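Local coordinates for protease Do-like 2, chloroplastic (Arabidopsis thaliana, PDB 4FLN), which is a chloroplast serine protease that performs the primary cleavage of the photodamaged D1 protein of photosystem II, at residues I189-I195 with N226-P232. Residues are numbered along the deposited sequence; the frame is centred on the assembly and turned at random.
Sequences IQIDAAI and NIGYVIP
Inside the barrel, I189, I191 and V230 share one face of two antiparallel strands: I189 CB lies 4.1 Å from V230 CB, and I191 CG2 4.3 Å from V230 CG2. I189 (chi1 m, chi2 t) also reaches P232, CD1 to CB 3.6 Å. I195 curls back over the same face, its CD1 3.6 Å from G228 CA. A beta-carbon on G228 would clash with I195 CG1 and A193 O. Segments 189-191 and 228-232 run at 149°, axes 4.9 Å apart at closest. Backbone hydrogen bonds join I189 N to V230 O (3.0 Å), V230 N to I189 O (2.9 Å), I191 N to G228 O (2.9 Å) and G228 N to I191 O (3.2 Å); between them Q190–Y229 is a non-hydrogen-bonded pair, Q190 CG 3.9 Å from Y229 CE1 on the other face. Beyond I191 the chain turns back across the start of 228-232, the A194 and N226 CA atoms 4.4 Å apart, and D192 OD2 accepts a hydrogen bond from K168 N of a neighbouring subunit. The I195 side chain lies about 5 Å from that of S200, the probable charge-relay serine, in the second six-stranded barrel of the chymotrypsin-like protease domain of this HtrA-type (S1C) enzyme.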
ATOM      1  N   ILE B 189      21.026  19.781 -21.164  1.00 44.92           N
ATOM      2  CA  ILE B 189      22.086  18.783 -21.169  1.00 46.87           C
ATOM      3  C   ILE B 189      21.792  17.744 -20.106  1.00 46.53           C
ATOM      4  O   ILE B 189      21.538  18.092 -18.960  1.00 44.08           O
ATOM      5  CB  ILE B 189      23.462  19.410 -20.850  1.00 53.20           C
ATOM      6  CG1 ILE B 189      23.783  20.545 -21.823  1.00 49.15           C
ATOM      7  CG2 ILE B 189      24.565  18.357 -20.878  1.00 45.63           C
ATOM      8  CD1 ILE B 189      24.949  21.403 -21.376  1.00 42.54           C
ATOM      9  N   GLN B 190      21.813  16.471 -20.494  1.00 48.48           N
ATOM     10  CA  GLN B 190      21.691  15.365 -19.549  1.00 42.03           C
ATOM     11  C   GLN B 190      23.077  14.875 -19.157  1.00 39.04           C
ATOM     12  O   GLN B 190      23.953  14.731 -20.007  1.00 44.79           O
ATOM     13  CB  GLN B 190      20.959  14.209 -20.197  1.00 47.98           C
ATOM     14  CG  GLN B 190      19.516  14.029 -19.816  1.00 65.30           C
ATOM     15  CD  GLN B 190      18.946  12.744 -20.401  1.00 77.29           C
ATOM     16  OE1 GLN B 190      19.600  11.696 -20.374  1.00 72.70           O
ATOM     17  NE2 GLN B 190      17.728  12.818 -20.934  1.00 83.23           N
ATOM     18  N   ILE B 191      23.281  14.607 -17.876  1.00 39.46           N
ATOM     19  CA  ILE B 191      24.546  14.027 -17.442  1.00 35.18           C
ATOM     20  C   ILE B 191      24.364  12.685 -16.752  1.00 40.54           C
ATOM     21  O   ILE B 191      23.305  12.361 -16.228  1.00 53.70           O
ATOM     22  CB  ILE B 191      25.362  14.969 -16.518  1.00 40.36           C
ATOM     23  CG1 ILE B 191      24.550  15.341 -15.278  1.00 34.74           C
ATOM     24  CG2 ILE B 191      25.861  16.218 -17.281  1.00 30.58           C
ATOM     25  CD1 ILE B 191      25.390  15.360 -14.030  1.00 28.64           C
ATOM     26  N   ASP B 192      25.460  11.953 -16.708  1.00 49.10           N
ATOM     27  CA  ASP B 192      25.547  10.542 -16.370  1.00 44.96           C
ATOM     28  C   ASP B 192      25.580  10.368 -14.847  1.00 46.81           C
ATOM     29  O   ASP B 192      25.784   9.274 -14.339  1.00 61.30           O
ATOM     30  CB  ASP B 192      26.853  10.058 -17.017  1.00 62.02           C
ATOM     31  CG  ASP B 192      27.137   8.607 -16.795  1.00 78.91           C
ATOM     32  OD1 ASP B 192      27.836   8.292 -15.808  1.00 93.84           O
ATOM     33  OD2 ASP B 192      26.708   7.790 -17.634  1.00 78.72           O
ATOM     34  N   ALA B 193      25.424  11.464 -14.115  1.00 53.63           N
ATOM     35  CA  ALA B 193      25.556  11.442 -12.657  1.00 61.15           C
ATOM     36  C   ALA B 193      24.358  12.083 -11.969  1.00 58.37           C
ATOM     37  O   ALA B 193      23.808  13.063 -12.461  1.00 62.93           O
ATOM     38  CB  ALA B 193      26.841  12.148 -12.235  1.00 61.82           C
ATOM     39  N   ALA B 194      23.952  11.533 -10.832  1.00 49.61           N
ATOM     40  CA  ALA B 194      22.803  12.078 -10.116  1.00 55.18           C
ATOM     41  C   ALA B 194      23.190  13.342  -9.352  1.00 60.32           C
ATOM     42  O   ALA B 194      24.355  13.523  -8.993  1.00 61.96           O
ATOM     43  CB  ALA B 194      22.202  11.044  -9.183  1.00 48.25           C
ATOM     44  N   ILE B 195      22.202  14.208  -9.118  1.00 50.71           N
ATOM     45  CA  ILE B 195      22.421  15.500  -8.477  1.00 49.45           C
ATOM     46  C   ILE B 195      21.549  15.689  -7.228  1.00 48.82           C
ATOM     47  O   ILE B 195      20.346  15.459  -7.264  1.00 51.32           O
ATOM     48  CB  ILE B 195      22.161  16.651  -9.474  1.00 57.87           C
ATOM     49  CG1 ILE B 195      23.009  16.450 -10.734  1.00 62.43           C
ATOM     50  CG2 ILE B 195      22.461  18.003  -8.836  1.00 55.48           C
ATOM     51  CD1 ILE B 195      22.823  17.516 -11.795  1.00 57.36           C
ATOM     52  N   ASN B 226      19.552   8.370 -11.456  1.00103.82           N
ATOM     53  CA  ASN B 226      20.978   8.477 -11.779  1.00 96.74           C
ATOM     54  C   ASN B 226      21.192   9.229 -13.100  1.00 81.74           C
ATOM     55  O   ASN B 226      22.073   8.904 -13.903  1.00 59.28           O
ATOM     56  CB  ASN B 226      21.694   7.121 -11.788  1.00 95.85           C
ATOM     57  CG  ASN B 226      23.198   7.260 -12.020  1.00 95.00           C
ATOM     58  OD1 ASN B 226      23.924   7.796 -11.177  1.00 95.10           O
ATOM     59  ND2 ASN B 226      23.669   6.785 -13.171  1.00 87.65           N
ATOM     60  N   ILE B 227      20.349  10.228 -13.324  1.00 80.46           N
ATOM     61  CA  ILE B 227      20.559  11.158 -14.416  1.00 81.72           C
ATOM     62  C   ILE B 227      20.310  12.582 -13.934  1.00 83.81           C
ATOM     63  O   ILE B 227      19.207  12.919 -13.503  1.00 83.75           O
ATOM     64  CB  ILE B 227      19.669  10.832 -15.620  1.00 70.06           C
ATOM     65  CG1 ILE B 227      19.275  12.113 -16.342  1.00 70.52           C
ATOM     66  CG2 ILE B 227      18.434  10.096 -15.180  1.00 65.51           C
ATOM     67  CD1 ILE B 227      18.273  11.881 -17.426  1.00 74.74           C
ATOM     68  N   GLY B 228      21.351  13.405 -13.988  1.00 76.82           N
ATOM     69  CA  GLY B 228      21.242  14.790 -13.584  1.00 77.61           C
ATOM     70  C   GLY B 228      20.960  15.694 -14.764  1.00 74.57           C
ATOM     71  O   GLY B 228      21.314  15.368 -15.897  1.00 72.77           O
ATOM     72  N   TYR B 229      20.340  16.838 -14.488  1.00 68.22           N
ATOM     73  CA  TYR B 229      20.002  17.803 -15.532  1.00 58.72           C
ATOM     74  C   TYR B 229      20.775  19.108 -15.418  1.00 52.83           C
ATOM     75  O   TYR B 229      21.108  19.565 -14.327  1.00 56.78           O
ATOM     76  CB  TYR B 229      18.509  18.082 -15.525  1.00 59.57           C
ATOM     77  CG  TYR B 229      17.710  16.862 -15.864  1.00 65.28           C
ATOM     78  CD1 TYR B 229      17.453  16.528 -17.189  1.00 69.75           C
ATOM     79  CD2 TYR B 229      17.232  16.027 -14.867  1.00 63.54           C
ATOM     80  CE1 TYR B 229      16.728  15.401 -17.512  1.00 67.52           C
ATOM     81  CE2 TYR B 229      16.505  14.900 -15.178  1.00 70.03           C
ATOM     82  CZ  TYR B 229      16.258  14.591 -16.502  1.00 70.24           C
ATOM     83  OH  TYR B 229      15.534  13.467 -16.813  1.00 72.39           O
ATOM     84  N   VAL B 230      21.063  19.708 -16.563  1.00 54.02           N
ATOM     85  CA  VAL B 230      21.808  20.956 -16.581  1.00 55.96           C
ATOM     86  C   VAL B 230      21.236  21.947 -17.576  1.00 51.58           C
ATOM     87  O   VAL B 230      21.116  21.649 -18.760  1.00 62.04           O
ATOM     88  CB  VAL B 230      23.295  20.729 -16.921  1.00 45.28           C
ATOM     89  CG1 VAL B 230      24.022  22.064 -17.004  1.00 43.88           C
ATOM     90  CG2 VAL B 230      23.944  19.816 -15.891  1.00 36.70           C
ATOM     91  N   ILE B 231      20.895  23.130 -17.091  1.00 38.98           N
ATOM     92  CA  ILE B 231      20.570  24.233 -17.975  1.00 38.70           C
ATOM     93  C   ILE B 231      21.848  24.703 -18.673  1.00 48.94           C
ATOM     94  O   ILE B 231      22.772  25.182 -18.012  1.00 52.67           O
ATOM     95  CB  ILE B 231      19.977  25.380 -17.171  1.00 42.46           C
ATOM     96  CG1 ILE B 231      18.748  24.880 -16.407  1.00 37.47           C
ATOM     97  CG2 ILE B 231      19.629  26.545 -18.090  1.00 52.81           C
ATOM     98  CD1 ILE B 231      18.502  25.554 -15.084  1.00 28.92           C
ATOM     99  N   PRO B 232      21.916  24.551 -20.010  1.00 48.45           N
ATOM    100  CA  PRO B 232      23.156  24.886 -20.730  1.00 52.45           C
ATOM    101  C   PRO B 232      23.463  26.383 -20.814  1.00 58.68           C
ATOM    102  O   PRO B 232      22.584  27.239 -20.617  1.00 61.55           O
ATOM    103  CB  PRO B 232      22.923  24.317 -22.137  1.00 25.77           C
ATOM    104  CG  PRO B 232      21.447  24.175 -22.260  1.00 44.10           C
ATOM    105  CD  PRO B 232      20.937  23.877 -20.881  1.00 34.71           C
TER